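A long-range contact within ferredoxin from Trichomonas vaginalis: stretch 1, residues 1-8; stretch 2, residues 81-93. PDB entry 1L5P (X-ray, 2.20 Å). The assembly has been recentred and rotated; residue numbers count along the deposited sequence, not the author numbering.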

# COMPACT_ATOMS: atom_id res chain seq x y z
N GLY A 1 12.71 7.26 -2.67
CA GLY A 1 13.21 5.89 -2.35
C GLY A 1 12.53 4.85 -3.20
O GLY A 1 11.98 5.18 -4.25
N THR A 2 12.58 3.59 -2.78
CA THR A 2 11.91 2.53 -3.52
C THR A 2 11.37 1.44 -2.61
O THR A 2 11.90 1.18 -1.53
N ILE A 3 10.31 0.80 -3.08
CA ILE A 3 9.67 -0.27 -2.35
C ILE A 3 9.51 -1.43 -3.31
O ILE A 3 9.56 -1.26 -4.54
N THR A 4 9.31 -2.61 -2.75
CA THR A 4 9.15 -3.82 -3.53
C THR A 4 7.70 -4.28 -3.48
O THR A 4 7.15 -4.47 -2.39
N ALA A 5 7.08 -4.43 -4.65
CA ALA A 5 5.70 -4.91 -4.74
C ALA A 5 5.82 -6.35 -5.21
O ALA A 5 6.64 -6.65 -6.07
N VAL A 6 5.01 -7.24 -4.65
CA VAL A 6 5.05 -8.65 -5.02
C VAL A 6 3.70 -9.14 -5.47
O VAL A 6 2.81 -9.35 -4.65
N LYS A 7 3.54 -9.34 -6.77
CA LYS A 7 2.29 -9.81 -7.35
C LYS A 7 2.52 -11.14 -8.03
O LYS A 7 3.46 -11.28 -8.81
N GLY A 8 1.68 -12.12 -7.74
CA GLY A 8 1.83 -13.43 -8.36
C GLY A 8 3.24 -13.99 -8.27
O GLY A 8 3.84 -14.38 -9.29
N THR A 81 1.46 6.82 3.40
CA THR A 81 2.14 7.93 2.74
C THR A 81 3.62 7.61 2.76
O THR A 81 4.24 7.58 3.83
N LEU A 82 4.21 7.38 1.59
CA LEU A 82 5.62 7.02 1.50
C LEU A 82 6.62 8.15 1.71
O LEU A 82 6.44 9.27 1.22
N SER A 83 7.67 7.83 2.46
CA SER A 83 8.74 8.77 2.77
C SER A 83 10.04 7.97 2.89
O SER A 83 10.03 6.74 2.80
N GLY A 84 11.15 8.68 3.08
CA GLY A 84 12.43 8.00 3.18
C GLY A 84 12.45 6.81 4.13
O GLY A 84 13.10 5.81 3.87
N GLU A 85 11.72 6.92 5.24
CA GLU A 85 11.67 5.85 6.22
C GLU A 85 11.09 4.54 5.68
O GLU A 85 11.29 3.47 6.26
N ASN A 86 10.37 4.62 4.57
CA ASN A 86 9.76 3.44 3.97
C ASN A 86 10.62 2.80 2.89
O ASN A 86 10.26 1.77 2.31
N ASP A 87 11.77 3.40 2.61
CA ASP A 87 12.67 2.86 1.59
C ASP A 87 13.09 1.42 1.89
O ASP A 87 13.74 1.14 2.90
N GLY A 88 12.72 0.51 1.01
CA GLY A 88 13.08 -0.88 1.22
C GLY A 88 11.92 -1.72 1.71
O GLY A 88 12.05 -2.94 1.84
N ALA A 89 10.79 -1.08 1.98
CA ALA A 89 9.62 -1.81 2.45
C ALA A 89 9.11 -2.72 1.35
O ALA A 89 9.22 -2.40 0.16
N VAL A 90 8.56 -3.87 1.74
CA VAL A 90 8.04 -4.82 0.79
C VAL A 90 6.56 -5.07 1.01
O VAL A 90 6.13 -5.30 2.13
N PHE A 91 5.78 -5.02 -0.07
CA PHE A 91 4.34 -5.26 0.02
C PHE A 91 3.92 -6.34 -0.95
O PHE A 91 4.43 -6.43 -2.05
N GLU A 92 2.97 -7.17 -0.53
CA GLU A 92 2.47 -8.26 -1.35
C GLU A 92 1.03 -7.93 -1.79
O GLU A 92 0.19 -7.57 -0.97
N LEU A 93 0.77 -8.03 -3.09
CA LEU A 93 -0.55 -7.73 -3.63
C LEU A 93 -1.38 -8.98 -3.75
O LEU A 93 -2.60 -8.84 -3.99
OXT LEU A 93 -0.82 -10.08 -3.59

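What sets the frame on which the side chains are arranged? Strand 2-7 runs parallel to strand 90-92, and backbone bonds such as Phe 91 N to Thr 4 O (2.7 Å) and Thr 4 N to Ala 89 O (2.9 Å) fix the register. Thr 4 pairs with Val 90, Ala 5 with Phe 91 and Val 6 with Glu 92. Because side chains alternate along a strand, Ala 5 and Phe 91 share one face of the sheet, while Thr 4, Val 6, Val 90 and Glu 92 share the other.

Which side chains build the apolar packing on the face of Ala 5 and Phe 91? Ile 3 has more of its surface covered by the other stretch than any other residue, although its CA-to-CB bond points sideways. With chi1 at 63° (p) and chi2 between wells at 111°, it reaches several neighbours: its CD1 lies 3.8 Å from Phe 91 CD1, and its CG2 lies 4.2 Å from Leu 82 CD2 and 4.4 Å from Ala 89 CB. Phe 91 is m, with chi2 at 90°, and its ring meets Ile 3 CD1 obliquely. Leu 82, m and then t, points toward the first stretch. Farther along, Ala 5 CB touches Leu 93 CD1 at 4.0 Å. Leu 93 also points toward its partner, with chi1 m and chi2 off its wells at 131°; its CD1 comes within 3.3 Å of Lys 7 CG, a tight contact with the aliphatic part of the lysine, whose end leads away.

How does the other face pack? Val 6 and Val 90 both adopt t, and Val 6 CG2 meets Val 90 CG1 at 4.0 Å, a diagonal contact between neighbours that are not register partners. Thr 4, in m, sets its CB 3.8 Å from Val 90 CG2. Glu 92 lies extended, t and t, with its CB 4.4 Å from Val 6 CB; its carboxylate finds a hydrogen bond elsewhere in the structure.

Where does a polar side chain join the stretches? Asp 87, in t, has a CA-to-CB bond that points sideways, but its end comes nearer, so that OD2 accepts a hydrogen bond from Thr 2 N at 3.1 Å. Thr 2 itself is p and its CA-to-CB bond points away. Gly 1 lies alongside, where a CB would clash with Asp 87 CG. Just before the turn, the 3-10 segment 84-86 is braced by Asn 86, in m, whose OD1 accepts hydrogen bonds from Ser 83 N (2.9 Å) and Ser 83 OG (3.2 Å).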

# COMPACT_ATOMS: atom_id res chain seq x y z
CB THR A 2 12.83 1.85 -4.57
OG1 THR A 2 13.65 0.89 -3.92
CG2 THR A 2 13.69 2.87 -5.30
CB ILE A 3 8.28 0.16 -1.78
CG1 ILE A 3 7.30 0.50 -2.91
CG2 ILE A 3 8.44 1.41 -0.90
CD1 ILE A 3 6.18 -0.48 -3.04
CB THR A 4 10.06 -4.92 -2.93
OG1 THR A 4 11.43 -4.53 -3.08
CG2 THR A 4 9.83 -6.25 -3.62
CB ALA A 5 4.91 -4.08 -5.75
CB VAL A 6 5.48 -9.52 -3.84
CG1 VAL A 6 5.55 -10.97 -4.26
CG2 VAL A 6 6.82 -9.04 -3.31
CB LYS A 7 1.77 -8.80 -8.38
CG LYS A 7 0.39 -8.25 -8.08
CD LYS A 7 -0.09 -7.33 -9.20
CE LYS A 7 -1.60 -7.36 -9.35
NZ LYS A 7 -2.02 -7.42 -10.78
CB THR A 81 1.91 9.26 3.49
OG1 THR A 81 0.51 9.47 3.69
CG2 THR A 81 2.49 10.43 2.71
CB LEU A 82 5.89 6.35 0.16
CG LEU A 82 5.10 5.06 -0.04
CD1 LEU A 82 5.19 4.64 -1.48
CD2 LEU A 82 5.63 3.96 0.87
CB SER A 83 8.46 9.48 4.09
OG SER A 83 7.97 8.56 5.06
CB GLU A 85 10.87 6.30 7.45
CG GLU A 85 9.49 6.85 7.12
CD GLU A 85 8.46 6.52 8.18
OE1 GLU A 85 8.20 7.38 9.04
OE2 GLU A 85 7.90 5.39 8.15
CB ASN A 86 8.39 3.81 3.39
CG ASN A 86 7.49 4.50 4.40
OD1 ASN A 86 7.07 5.64 4.19
ND2 ASN A 86 7.19 3.82 5.50
CB ASP A 87 13.91 3.76 1.46
CG ASP A 87 14.76 3.41 0.25
OD1 ASP A 87 15.83 4.03 0.08
OD2 ASP A 87 14.36 2.51 -0.53
CB ALA A 89 8.53 -0.83 2.85
CB VAL A 90 8.78 -6.14 0.91
CG1 VAL A 90 8.25 -7.14 -0.11
CG2 VAL A 90 10.27 -5.90 0.73
CB PHE A 91 3.56 -3.97 -0.27
CG PHE A 91 3.94 -2.81 0.61
CD1 PHE A 91 4.96 -1.94 0.23
CD2 PHE A 91 3.28 -2.58 1.81
CE1 PHE A 91 5.31 -0.85 1.04
CE2 PHE A 91 3.62 -1.50 2.63
CZ PHE A 91 4.63 -0.62 2.24
CB GLU A 92 2.55 -9.53 -0.53
CG GLU A 92 1.80 -10.71 -1.06
CD GLU A 92 1.91 -11.89 -0.11
OE1 GLU A 92 0.89 -12.59 0.12
OE2 GLU A 92 3.02 -12.11 0.42
CB LEU A 93 -0.42 -7.06 -4.99
CG LEU A 93 0.32 -5.72 -5.04
CD1 LEU A 93 1.35 -5.75 -6.15
CD2 LEU A 93 -0.67 -4.57 -5.25